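Local coordinates for uncharacterized protein (Thermus thermophilus HB8, PDB 6SCE), which is a CRISPR defence DNA nuclease, activated by the cyclic oligoadenylate second messenger of Type III systems, at residues Pro188-Val193 with Ser213-Arg218; Arg249-Ala254 with Val259-Pro264; Leu552-Cys557 with Glu573-Val578. One frame throughout, in Å; residues are numbered along the deposited sequence.

Interaction 1 (Pro188-Val193 with Ser213-Arg218); sequences PYWYWV and SGEAKR
The indole of Trp190 gives its single N-H to a carboxylate on the neighbouring helix: NE1 of Trp190 lies 2.9 Å from OE1 of Glu215, and the N-H···O angle of 153° makes the bond moderately straight. The two flat groups use different directions. OE1 sits at the edge of the indole and close to its plane, as a pyrrole N-H requires, whereas the N-H comes down on OE1 from well above the carboxylate plane. The planes are accordingly turned 77° apart, and the carboxylate stands across the rim of the ring, with CD of Glu215 3.7 Å from CZ2 of Trp190. The reach of Glu215 comes from an extended chain, whose CG is trans to the backbone N and whose next bond is also trans.

Behind this polar end the packing is close and mostly apolar. CB of Trp190 meets CB of Ala216 at 3.7 Å, and CD1 of Trp190 lies beside the backbone of Ala216, 3.7 Å from its N. The small methyl lets strand and helix draw near here, so the CA atoms of Trp190 and Ala216 are 5.4 Å apart. Elsewhere the indole stacks with Phe212 of the same helix and touches Phe181 of strand 179-184, while the backbone of Trp190 pairs with Leu225 and Val227. The bond to Glu215 helps set the rotation of a buried indole, and Ala216 lies against its base; together they tie strand 187-192 to helix 206-220 in a beta-alpha-beta crossover completed by parallel strand 225-229.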
loop_
_atom_site.group_PDB
_atom_site.type_symbol
_atom_site.label_atom_id
_atom_site.label_comp_id
_atom_site.label_asym_id
_atom_site.label_seq_id
_atom_site.Cartn_x
_atom_site.Cartn_y
_atom_site.Cartn_z
ATOM N N PRO A 188 6.024 4.219 -16.016
ATOM C CA PRO A 188 6.029 2.818 -16.376
ATOM C C PRO A 188 4.665 2.168 -16.243
ATOM O O PRO A 188 3.923 2.456 -15.301
ATOM C CB PRO A 188 6.991 2.212 -15.353
ATOM C CG PRO A 188 6.738 3.038 -14.135
ATOM C CD PRO A 188 6.325 4.394 -14.578
ATOM N N TYR A 189 4.417 1.230 -17.152
ATOM C CA TYR A 189 3.182 0.449 -17.231
ATOM C C TYR A 189 3.566 -0.984 -17.567
ATOM O O TYR A 189 4.490 -1.211 -18.340
ATOM C CB TYR A 189 2.262 0.998 -18.325
ATOM C CG TYR A 189 1.889 2.444 -18.133
ATOM C CD1 TYR A 189 2.745 3.458 -18.541
ATOM C CD2 TYR A 189 0.694 2.800 -17.537
ATOM C CE1 TYR A 189 2.429 4.788 -18.357
ATOM C CE2 TYR A 189 0.351 4.135 -17.359
ATOM C CZ TYR A 189 1.226 5.126 -17.765
ATOM O OH TYR A 189 0.902 6.446 -17.558
ATOM N N TRP A 190 2.886 -1.941 -16.953
ATOM C CA TRP A 190 3.083 -3.369 -17.227
ATOM C C TRP A 190 1.733 -3.799 -17.831
ATOM O O TRP A 190 0.703 -3.746 -17.182
ATOM C CB TRP A 190 3.397 -4.095 -15.943
ATOM C CG TRP A 190 3.711 -5.566 -16.041
ATOM C CD1 TRP A 190 3.157 -6.559 -15.296
ATOM C CD2 TRP A 190 4.650 -6.202 -16.915
ATOM N NE1 TRP A 190 3.687 -7.786 -15.643
ATOM C CE2 TRP A 190 4.603 -7.593 -16.642
ATOM C CE3 TRP A 190 5.514 -5.737 -17.902
ATOM C CZ2 TRP A 190 5.393 -8.518 -17.320
ATOM C CZ3 TRP A 190 6.310 -6.662 -18.590
ATOM C CH2 TRP A 190 6.252 -8.033 -18.280
ATOM N N TYR A 191 1.771 -4.120 -19.109
ATOM C CA TYR A 191 0.564 -4.260 -19.924
ATOM C C TYR A 191 0.401 -5.716 -20.343
ATOM O O TYR A 191 1.285 -6.313 -20.938
ATOM C CB TYR A 191 0.682 -3.344 -21.122
ATOM C CG TYR A 191 -0.507 -3.298 -22.051
ATOM C CD1 TYR A 191 -0.619 -4.192 -23.115
ATOM C CD2 TYR A 191 -1.487 -2.342 -21.905
ATOM C CE1 TYR A 191 -1.695 -4.137 -24.000
ATOM C CE2 TYR A 191 -2.574 -2.298 -22.779
ATOM C CZ TYR A 191 -2.646 -3.182 -23.833
ATOM O OH TYR A 191 -3.730 -3.104 -24.678
ATOM N N TRP A 192 -0.761 -6.263 -20.018
ATOM C CA TRP A 192 -1.072 -7.699 -20.172
ATOM C C TRP A 192 -1.280 -8.008 -21.645
ATOM O O TRP A 192 -2.035 -7.325 -22.325
ATOM C CB TRP A 192 -2.331 -7.976 -19.364
ATOM C CG TRP A 192 -3.070 -9.301 -19.469
ATOM C CD1 TRP A 192 -3.762 -9.768 -20.545
ATOM C CD2 TRP A 192 -3.275 -10.255 -18.415
ATOM N NE1 TRP A 192 -4.359 -10.968 -20.233
ATOM C CE2 TRP A 192 -4.084 -11.286 -18.931
ATOM C CE3 TRP A 192 -2.870 -10.331 -17.088
ATOM C CZ2 TRP A 192 -4.485 -12.399 -18.156
ATOM C CZ3 TRP A 192 -3.252 -11.422 -16.326
ATOM C CH2 TRP A 192 -4.062 -12.450 -16.871
ATOM N N VAL A 193 -0.578 -9.021 -22.126
ATOM C CA VAL A 193 -0.727 -9.483 -23.506
ATOM C C VAL A 193 -0.831 -11.001 -23.465
ATOM O O VAL A 193 -0.205 -11.681 -22.636
ATOM C CB VAL A 193 0.439 -9.039 -24.422
ATOM C CG1 VAL A 193 0.383 -7.539 -24.639
ATOM C CG2 VAL A 193 1.782 -9.463 -23.863
ATOM N N SER A 213 -0.299 -8.110 -10.886
ATOM C CA SER A 213 -0.160 -6.933 -10.080
ATOM C C SER A 213 1.161 -6.927 -9.287
ATOM O O SER A 213 1.904 -5.951 -9.297
ATOM C CB SER A 213 -1.336 -6.800 -9.150
ATOM O OG SER A 213 -0.979 -5.886 -8.144
ATOM N N GLY A 214 1.484 -8.026 -8.635
ATOM C CA GLY A 214 2.772 -8.127 -7.927
ATOM C C GLY A 214 3.951 -7.990 -8.881
ATOM O O GLY A 214 4.964 -7.333 -8.572
ATOM N N GLU A 215 3.812 -8.564 -10.065
ATOM C CA GLU A 215 4.851 -8.501 -11.076
ATOM C C GLU A 215 5.114 -7.073 -11.552
ATOM O O GLU A 215 6.273 -6.663 -11.745
ATOM C CB GLU A 215 4.432 -9.373 -12.244
ATOM C CG GLU A 215 5.471 -9.628 -13.272
ATOM C CD GLU A 215 4.992 -10.599 -14.333
ATOM O OE1 GLU A 215 3.792 -10.556 -14.745
ATOM O OE2 GLU A 215 5.848 -11.361 -14.803
ATOM N N ALA A 216 4.037 -6.318 -11.761
ATOM C CA ALA A 216 4.124 -4.905 -12.164
ATOM C C ALA A 216 4.900 -4.128 -11.115
ATOM O O ALA A 216 5.747 -3.292 -11.446
ATOM C CB ALA A 216 2.724 -4.301 -12.320
ATOM N N LYS A 217 4.626 -4.413 -9.854
ATOM C CA LYS A 217 5.266 -3.639 -8.756
ATOM C C LYS A 217 6.735 -3.992 -8.623
ATOM O O LYS A 217 7.572 -3.102 -8.391
ATOM C CB LYS A 217 4.531 -3.838 -7.430
ATOM C CG LYS A 217 3.113 -3.252 -7.343
ATOM C CD LYS A 217 2.872 -1.945 -8.106
ATOM C CE LYS A 217 1.449 -1.429 -7.855
ATOM N NZ LYS A 217 1.197 -0.189 -8.627
ATOM N N ARG A 218 7.080 -5.262 -8.810
ATOM C CA ARG A 218 8.507 -5.646 -8.821
ATOM C C ARG A 218 9.300 -5.029 -9.970
ATOM O O ARG A 218 10.389 -4.509 -9.753
ATOM C CB ARG A 218 8.659 -7.169 -8.858
ATOM C CG ARG A 218 10.033 -7.609 -9.329
ATOM C CD ARG A 218 10.272 -9.106 -9.149
ATOM N NE ARG A 218 11.645 -9.442 -9.544
ATOM C CZ ARG A 218 12.061 -9.596 -10.800
ATOM N NH1 ARG A 218 11.207 -9.495 -11.815
ATOM N NH2 ARG A 218 13.339 -9.895 -11.046
#

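Interaction 2 (Arg249-Ala254 with Val259-Pro264); sequences RWRAWA and VFLVDP
Apolar contacts carry most of this contact, with Ala254 and Leu261 at its middle. CB of Ala254 faces the strand and lies 3.9 Å from CB of Leu261; it is equally close, 3.9 Å, to CB of Val259. Leu261 places CG trans to its backbone N (chi1 -163°), and its CD2 branch points back toward the start of the helical segment. That one methyl packs 3.7 Å from CD of Arg251, across the aliphatic part of the arginine at an oblique angle, and also approaches the carbonyl and CB of Trp250. The indole itself leads off elsewhere, its NE1 bonded to Asp203.

Helix 240-257 and strand 260-262 run nearly antiparallel, their local axes 153° apart and 8.6 Å distant at the closest. This is the return half of a beta-alpha-beta unit: the chain leaves strand 225-229, comes back along the helix and lays strand 260-262 parallel to it, at the edge of the sheet. Val259 and Leu261 both also touch Val228 of that neighbouring strand.

Among the polar contacts, the direct one is between backbones: where the last turn of the helix runs out, N of Val259, five residues on, donates to O of Ala254 at 2.8 Å. The other runs through water. The bent chain of Arg251 brings its guanidinium edge toward O of Leu261, leaving NH1 3.8 Å from that oxygen. Two waters fill in: each donates to O of Leu261 and accepts from NH1 of Arg251. The second water is 3.1 Å from NH1 of Arg251, whereas the link from NH1 to the first is weak.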
loop_
_atom_site.group_PDB
_atom_site.type_symbol
_atom_site.label_atom_id
_atom_site.label_comp_id
_atom_site.label_asym_id
_atom_site.label_seq_id
_atom_site.Cartn_x
_atom_site.Cartn_y
_atom_site.Cartn_z
ATOM N N ARG A 249 -16.806 -10.960 -11.742
ATOM C CA ARG A 249 -15.693 -11.631 -11.056
ATOM C C ARG A 249 -14.351 -10.983 -11.403
ATOM O O ARG A 249 -13.567 -10.680 -10.509
ATOM C CB ARG A 249 -15.646 -13.111 -11.379
ATOM C CG ARG A 249 -16.713 -13.938 -10.670
ATOM C CD ARG A 249 -16.415 -15.415 -10.753
ATOM N NE ARG A 249 -16.622 -16.002 -12.085
ATOM C CZ ARG A 249 -17.765 -16.552 -12.515
ATOM N NH1 ARG A 249 -18.857 -16.554 -11.752
ATOM N NH2 ARG A 249 -17.826 -17.083 -13.727
ATOM N N TRP A 250 -14.098 -10.773 -12.689
ATOM C CA TRP A 250 -12.871 -10.064 -13.154
ATOM C C TRP A 250 -12.734 -8.661 -12.584
ATOM O O TRP A 250 -11.642 -8.236 -12.140
ATOM C CB TRP A 250 -12.836 -9.952 -14.674
ATOM C CG TRP A 250 -12.814 -11.257 -15.399
ATOM C CD1 TRP A 250 -12.624 -12.495 -14.877
ATOM C CD2 TRP A 250 -12.959 -11.426 -16.801
ATOM N NE1 TRP A 250 -12.670 -13.440 -15.874
ATOM C CE2 TRP A 250 -12.857 -12.799 -17.069
ATOM C CE3 TRP A 250 -13.166 -10.538 -17.863
ATOM C CZ2 TRP A 250 -12.981 -13.318 -18.359
ATOM C CZ3 TRP A 250 -13.280 -11.057 -19.148
ATOM C CH2 TRP A 250 -13.164 -12.422 -19.381
ATOM N N ARG A 251 -13.837 -7.925 -12.576
ATOM C CA ARG A 251 -13.824 -6.586 -12.038
ATOM C C ARG A 251 -13.496 -6.611 -10.531
ATOM O O ARG A 251 -12.712 -5.788 -10.051
ATOM C CB ARG A 251 -15.177 -5.903 -12.242
ATOM C CG ARG A 251 -15.515 -5.561 -13.688
ATOM C CD ARG A 251 -14.754 -4.358 -14.208
ATOM N NE ARG A 251 -15.201 -3.091 -13.623
ATOM C CZ ARG A 251 -14.579 -1.920 -13.787
ATOM N NH1 ARG A 251 -13.472 -1.827 -14.523
ATOM N NH2 ARG A 251 -15.071 -0.828 -13.210
ATOM N N ALA A 252 -14.101 -7.540 -9.813
ATOM C CA ALA A 252 -13.890 -7.651 -8.359
ATOM C C ALA A 252 -12.427 -8.032 -8.067
ATOM O O ALA A 252 -11.771 -7.417 -7.244
ATOM C CB ALA A 252 -14.837 -8.671 -7.778
ATOM N N TRP A 253 -11.923 -9.031 -8.780
ATOM C CA TRP A 253 -10.532 -9.429 -8.656
ATOM C C TRP A 253 -9.558 -8.296 -8.981
ATOM O O TRP A 253 -8.592 -8.078 -8.243
ATOM C CB TRP A 253 -10.266 -10.647 -9.508
ATOM C CG TRP A 253 -11.072 -11.835 -9.113
ATOM C CD1 TRP A 253 -11.677 -12.047 -7.913
ATOM C CD2 TRP A 253 -11.364 -12.983 -9.918
ATOM N NE1 TRP A 253 -12.317 -13.257 -7.918
ATOM C CE2 TRP A 253 -12.144 -13.853 -9.137
ATOM C CE3 TRP A 253 -11.053 -13.351 -11.223
ATOM C CZ2 TRP A 253 -12.627 -15.073 -9.621
ATOM C CZ3 TRP A 253 -11.531 -14.582 -11.710
ATOM C CH2 TRP A 253 -12.290 -15.425 -10.905
ATOM N N ALA A 254 -9.811 -7.561 -10.062
ATOM C CA ALA A 254 -8.952 -6.456 -10.465
ATOM C C ALA A 254 -8.912 -5.346 -9.421
ATOM O O ALA A 254 -7.842 -4.793 -9.143
ATOM C CB ALA A 254 -9.390 -5.885 -11.800
ATOM N N VAL A 259 -5.374 -3.931 -10.110
ATOM C CA VAL A 259 -5.226 -3.949 -11.562
ATOM C C VAL A 259 -6.155 -2.949 -12.211
ATOM O O VAL A 259 -7.314 -2.788 -11.786
ATOM C CB VAL A 259 -5.530 -5.371 -12.073
ATOM C CG1 VAL A 259 -5.804 -5.389 -13.567
ATOM C CG2 VAL A 259 -4.371 -6.266 -11.692
ATOM N N PHE A 260 -5.670 -2.288 -13.249
ATOM C CA PHE A 260 -6.479 -1.387 -14.046
ATOM C C PHE A 260 -7.025 -2.220 -15.213
ATOM O O PHE A 260 -6.357 -2.419 -16.223
ATOM C CB PHE A 260 -5.631 -0.217 -14.516
ATOM C CG PHE A 260 -6.359 0.830 -15.311
ATOM C CD1 PHE A 260 -7.628 1.256 -14.961
ATOM C CD2 PHE A 260 -5.744 1.406 -16.394
ATOM C CE1 PHE A 260 -8.257 2.245 -15.686
ATOM C CE2 PHE A 260 -6.356 2.398 -17.120
ATOM C CZ PHE A 260 -7.622 2.817 -16.762
ATOM N N LEU A 261 -8.232 -2.734 -15.019
ATOM C CA LEU A 261 -8.923 -3.564 -16.019
ATOM C C LEU A 261 -9.576 -2.699 -17.080
ATOM O O LEU A 261 -10.393 -1.852 -16.758
ATOM C CB LEU A 261 -9.974 -4.398 -15.324
ATOM C CG LEU A 261 -10.501 -5.590 -16.131
ATOM C CD1 LEU A 261 -9.464 -6.692 -16.156
ATOM C CD2 LEU A 261 -11.796 -6.100 -15.528
ATOM N N VAL A 262 -9.214 -2.902 -18.333
ATOM C CA VAL A 262 -9.636 -2.024 -19.405
ATOM C C VAL A 262 -10.285 -2.760 -20.562
ATOM O O VAL A 262 -9.997 -3.938 -20.850
ATOM C CB VAL A 262 -8.496 -1.124 -19.958
ATOM C CG1 VAL A 262 -7.969 -0.178 -18.886
ATOM C CG2 VAL A 262 -7.365 -1.945 -20.551
ATOM N N ASP A 263 -11.143 -2.019 -21.244
ATOM C CA ASP A 263 -11.842 -2.517 -22.432
ATOM C C ASP A 263 -10.832 -2.524 -23.574
ATOM O O ASP A 263 -10.317 -1.475 -23.939
ATOM C CB ASP A 263 -13.060 -1.606 -22.688
ATOM C CG ASP A 263 -13.876 -1.992 -23.925
ATOM O OD1 ASP A 263 -13.452 -2.858 -24.725
ATOM O OD2 ASP A 263 -14.956 -1.375 -24.069
ATOM N N PRO A 264 -10.530 -3.712 -24.136
ATOM C CA PRO A 264 -9.568 -3.786 -25.221
ATOM C C PRO A 264 -10.040 -3.036 -26.464
ATOM O O PRO A 264 -9.238 -2.711 -27.307
ATOM C CB PRO A 264 -9.452 -5.294 -25.487
ATOM C CG PRO A 264 -10.756 -5.853 -25.035
ATOM C CD PRO A 264 -11.103 -5.038 -23.819
HETATM O O HOH W 1 -13.073 -2.793 -16.902
HETATM O O HOH W 2 -11.365 0.313 -15.354
#

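Interaction 3 (Leu552-Cys557 with Glu573-Val578)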
loop_
_atom_site.group_PDB
_atom_site.type_symbol
_atom_site.label_atom_id
_atom_site.label_comp_id
_atom_site.label_asym_id
_atom_site.label_seq_id
_atom_site.Cartn_x
_atom_site.Cartn_y
_atom_site.Cartn_z
ATOM N N LEU A 552 -2.126 -5.471 10.138
ATOM C CA LEU A 552 -3.180 -6.472 10.006
ATOM C C LEU A 552 -2.557 -7.787 9.549
ATOM O O LEU A 552 -1.624 -7.799 8.735
ATOM C CB LEU A 552 -4.215 -6.032 8.970
ATOM C CG LEU A 552 -5.528 -6.811 8.984
ATOM C CD1 LEU A 552 -6.252 -6.693 10.295
ATOM C CD2 LEU A 552 -6.406 -6.251 7.874
ATOM N N TRP A 553 -3.081 -8.893 10.073
ATOM C CA TRP A 553 -2.610 -10.235 9.716
ATOM C C TRP A 553 -3.803 -11.071 9.290
ATOM O O TRP A 553 -4.831 -11.058 9.961
ATOM C CB TRP A 553 -1.987 -10.950 10.922
ATOM C CG TRP A 553 -0.690 -10.395 11.432
ATOM C CD1 TRP A 553 -0.509 -9.230 12.113
ATOM C CD2 TRP A 553 0.585 -11.029 11.375
ATOM N NE1 TRP A 553 0.824 -9.069 12.434
ATOM C CE2 TRP A 553 1.510 -10.169 12.009
ATOM C CE3 TRP A 553 1.042 -12.242 10.840
ATOM C CZ2 TRP A 553 2.864 -10.479 12.119
ATOM C CZ3 TRP A 553 2.378 -12.534 10.926
ATOM C CH2 TRP A 553 3.284 -11.652 11.559
ATOM N N PHE A 554 -3.649 -11.777 8.173
ATOM C CA PHE A 554 -4.586 -12.798 7.753
ATOM C C PHE A 554 -3.969 -14.154 8.056
ATOM O O PHE A 554 -2.761 -14.344 7.897
ATOM C CB PHE A 554 -4.863 -12.693 6.256
ATOM C CG PHE A 554 -5.549 -11.423 5.858
ATOM C CD1 PHE A 554 -6.629 -10.942 6.585
ATOM C CD2 PHE A 554 -5.124 -10.712 4.747
ATOM C CE1 PHE A 554 -7.260 -9.767 6.218
ATOM C CE2 PHE A 554 -5.757 -9.541 4.373
ATOM C CZ PHE A 554 -6.826 -9.076 5.092
ATOM N N VAL A 555 -4.813 -15.093 8.470
ATOM C CA VAL A 555 -4.357 -16.415 8.882
ATOM C C VAL A 555 -4.859 -17.456 7.882
ATOM O O VAL A 555 -6.036 -17.413 7.461
ATOM C CB VAL A 555 -4.883 -16.782 10.283
ATOM C CG1 VAL A 555 -4.338 -18.138 10.733
ATOM C CG2 VAL A 555 -4.521 -15.709 11.296
ATOM N N GLU A 556 -3.967 -18.367 7.484
ATOM C CA GLU A 556 -4.365 -19.521 6.647
ATOM C C GLU A 556 -3.971 -20.780 7.402
ATOM O O GLU A 556 -2.827 -20.896 7.831
ATOM C CB GLU A 556 -3.685 -19.484 5.271
ATOM C CG GLU A 556 -4.027 -20.645 4.335
ATOM C CD GLU A 556 -5.434 -20.586 3.763
ATOM O OE1 GLU A 556 -6.093 -19.528 3.851
ATOM O OE2 GLU A 556 -5.885 -21.607 3.204
ATOM N N CYS A 557 -4.922 -21.705 7.538
ATOM C CA CYS A 557 -4.753 -22.942 8.306
ATOM C C CYS A 557 -4.956 -24.141 7.393
ATOM O O CYS A 557 -6.004 -24.256 6.759
ATOM C CB CYS A 557 -5.797 -23.029 9.410
ATOM S SG CYS A 557 -5.560 -21.828 10.730
ATOM N N GLU A 573 -0.381 -11.566 -2.083
ATOM C CA GLU A 573 -0.974 -10.417 -2.775
ATOM C C GLU A 573 -2.200 -9.909 -2.036
ATOM O O GLU A 573 -2.443 -8.700 -2.007
ATOM C CB GLU A 573 -1.344 -10.778 -4.220
ATOM C CG GLU A 573 -0.181 -11.286 -5.065
ATOM C CD GLU A 573 0.935 -10.275 -5.237
ATOM O OE1 GLU A 573 0.692 -9.061 -5.092
ATOM O OE2 GLU A 573 2.071 -10.700 -5.517
ATOM N N LEU A 574 -2.988 -10.823 -1.468
ATOM C CA LEU A 574 -4.140 -10.422 -0.657
ATOM C C LEU A 574 -3.656 -9.621 0.545
ATOM O O LEU A 574 -4.220 -8.588 0.885
ATOM C CB LEU A 574 -4.940 -11.646 -0.171
ATOM C CG LEU A 574 -6.010 -11.368 0.882
ATOM C CD1 LEU A 574 -7.165 -10.602 0.237
ATOM C CD2 LEU A 574 -6.474 -12.649 1.568
ATOM N N VAL A 575 -2.613 -10.128 1.197
ATOM C CA VAL A 575 -2.060 -9.465 2.376
ATOM C C VAL A 575 -1.599 -8.051 1.994
ATOM O O VAL A 575 -1.966 -7.079 2.658
ATOM C CB VAL A 575 -0.918 -10.300 2.986
ATOM C CG1 VAL A 575 -0.114 -9.494 4.021
ATOM C CG2 VAL A 575 -1.496 -11.567 3.633
ATOM N N ARG A 576 -0.833 -7.955 0.905
ATOM C CA ARG A 576 -0.302 -6.681 0.446
ATOM C C ARG A 576 -1.402 -5.696 0.092
ATOM O O ARG A 576 -1.401 -4.552 0.556
ATOM C CB ARG A 576 0.633 -6.863 -0.772
ATOM C CG ARG A 576 1.143 -5.541 -1.365
ATOM C CD ARG A 576 2.179 -5.744 -2.473
ATOM N NE ARG A 576 1.602 -6.318 -3.696
ATOM C CZ ARG A 576 1.124 -5.626 -4.742
ATOM N NH1 ARG A 576 1.141 -4.295 -4.770
ATOM N NH2 ARG A 576 0.618 -6.278 -5.785
ATOM N N SER A 577 -2.338 -6.138 -0.732
ATOM C CA SER A 577 -3.327 -5.232 -1.299
ATOM C C SER A 577 -4.405 -4.844 -0.303
ATOM O O SER A 577 -4.697 -3.659 -0.137
ATOM C CB SER A 577 -3.940 -5.847 -2.546
ATOM O OG SER A 577 -2.934 -6.012 -3.519
ATOM N N VAL A 578 -4.979 -5.840 0.373
ATOM C CA VAL A 578 -6.089 -5.600 1.264
ATOM C C VAL A 578 -5.616 -5.272 2.699
ATOM O O VAL A 578 -6.169 -4.379 3.339
ATOM C CB VAL A 578 -7.075 -6.791 1.276
ATOM C CG1 VAL A 578 -8.171 -6.563 2.303
ATOM C CG2 VAL A 578 -7.653 -7.012 -0.128
#
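Strand 551-558 and helix 561-579 are successive elements of a beta-alpha-beta unit, and Phe554 is the strand residue that carries their contact. The short segments run close to antiparallel, with axes 9.1 Å apart at the closest, and the CA atoms of Phe554 and Val575 are the nearest pair. Phe554 points toward the helix, and with CG beside the backbone N (chi1 -65°) the ring presents one side edge, from CD2 through CE2 to CZ, to the helix.

Three side chains receive that edge at successive carbons. CD2 of Phe554 touches CG2 of Val575 at 3.9 Å, CE2 of Phe554 meets CG of Leu574 at 3.9 Å, and CZ of Phe554 reaches CG1 of Val578 at 4.0 Å. Leu574 and Val578 stand roughly square to the phenylalanine side chain, whereas Val575 slides past it in the opposite sense. The carbonyl oxygen of Leu574 also lies in the ring plane, 3.9 Å from CE2 of Phe554, so a ring C-H edge faces it; the same oxygen accepts the helical bond from N of Val578. Between residues 552-557 and 573-578 there is no hydrogen bond, and the contact rests on these buried apolar groups.

On the helix surface turned from the strand, Arg576 grips Glu573 side-on: NE and NH2 of Arg576 both point to OE1 of Glu573, NH2 at 2.9 Å, with the oxygen in the guanidinium plane. Further along strand 551-558, Glu556 pairs with Arg567 of the same helix, and N of Cys557 bonds Asp543. An antiparallel hairpin followed by such a crossover, with the sequence Glu556-Cys557-Lys558, is consistent with the restriction-endonuclease-like core of PD-(D/E)XK nucleases.

How the interactions relate
Interactions 1 and 2 serve one sheet: the first packs helix 206-220 on strand 187-192, the second packs helix 240-257 on edge strand 260-262. They meet where CB of Ser213 lies 4.0 Å from CG2 of Val259. Interaction 3 belongs to a different sheet in which an antiparallel hairpin also leads into a beta-alpha-beta unit. Helix 206-220 of interaction 1 and helix 561-579 of interaction 3 touch: OG of Ser213 and NH2 of Arg576 are 2.9 Å apart, a probable hydrogen bond, whereas interactions 2 and 3 stay about 7 Å apart at their nearest atoms. The bound nucleic acid comes within about 4 Å of interaction 1, 6 Å of interaction 3 and 12 Å of interaction 2, nearest atoms.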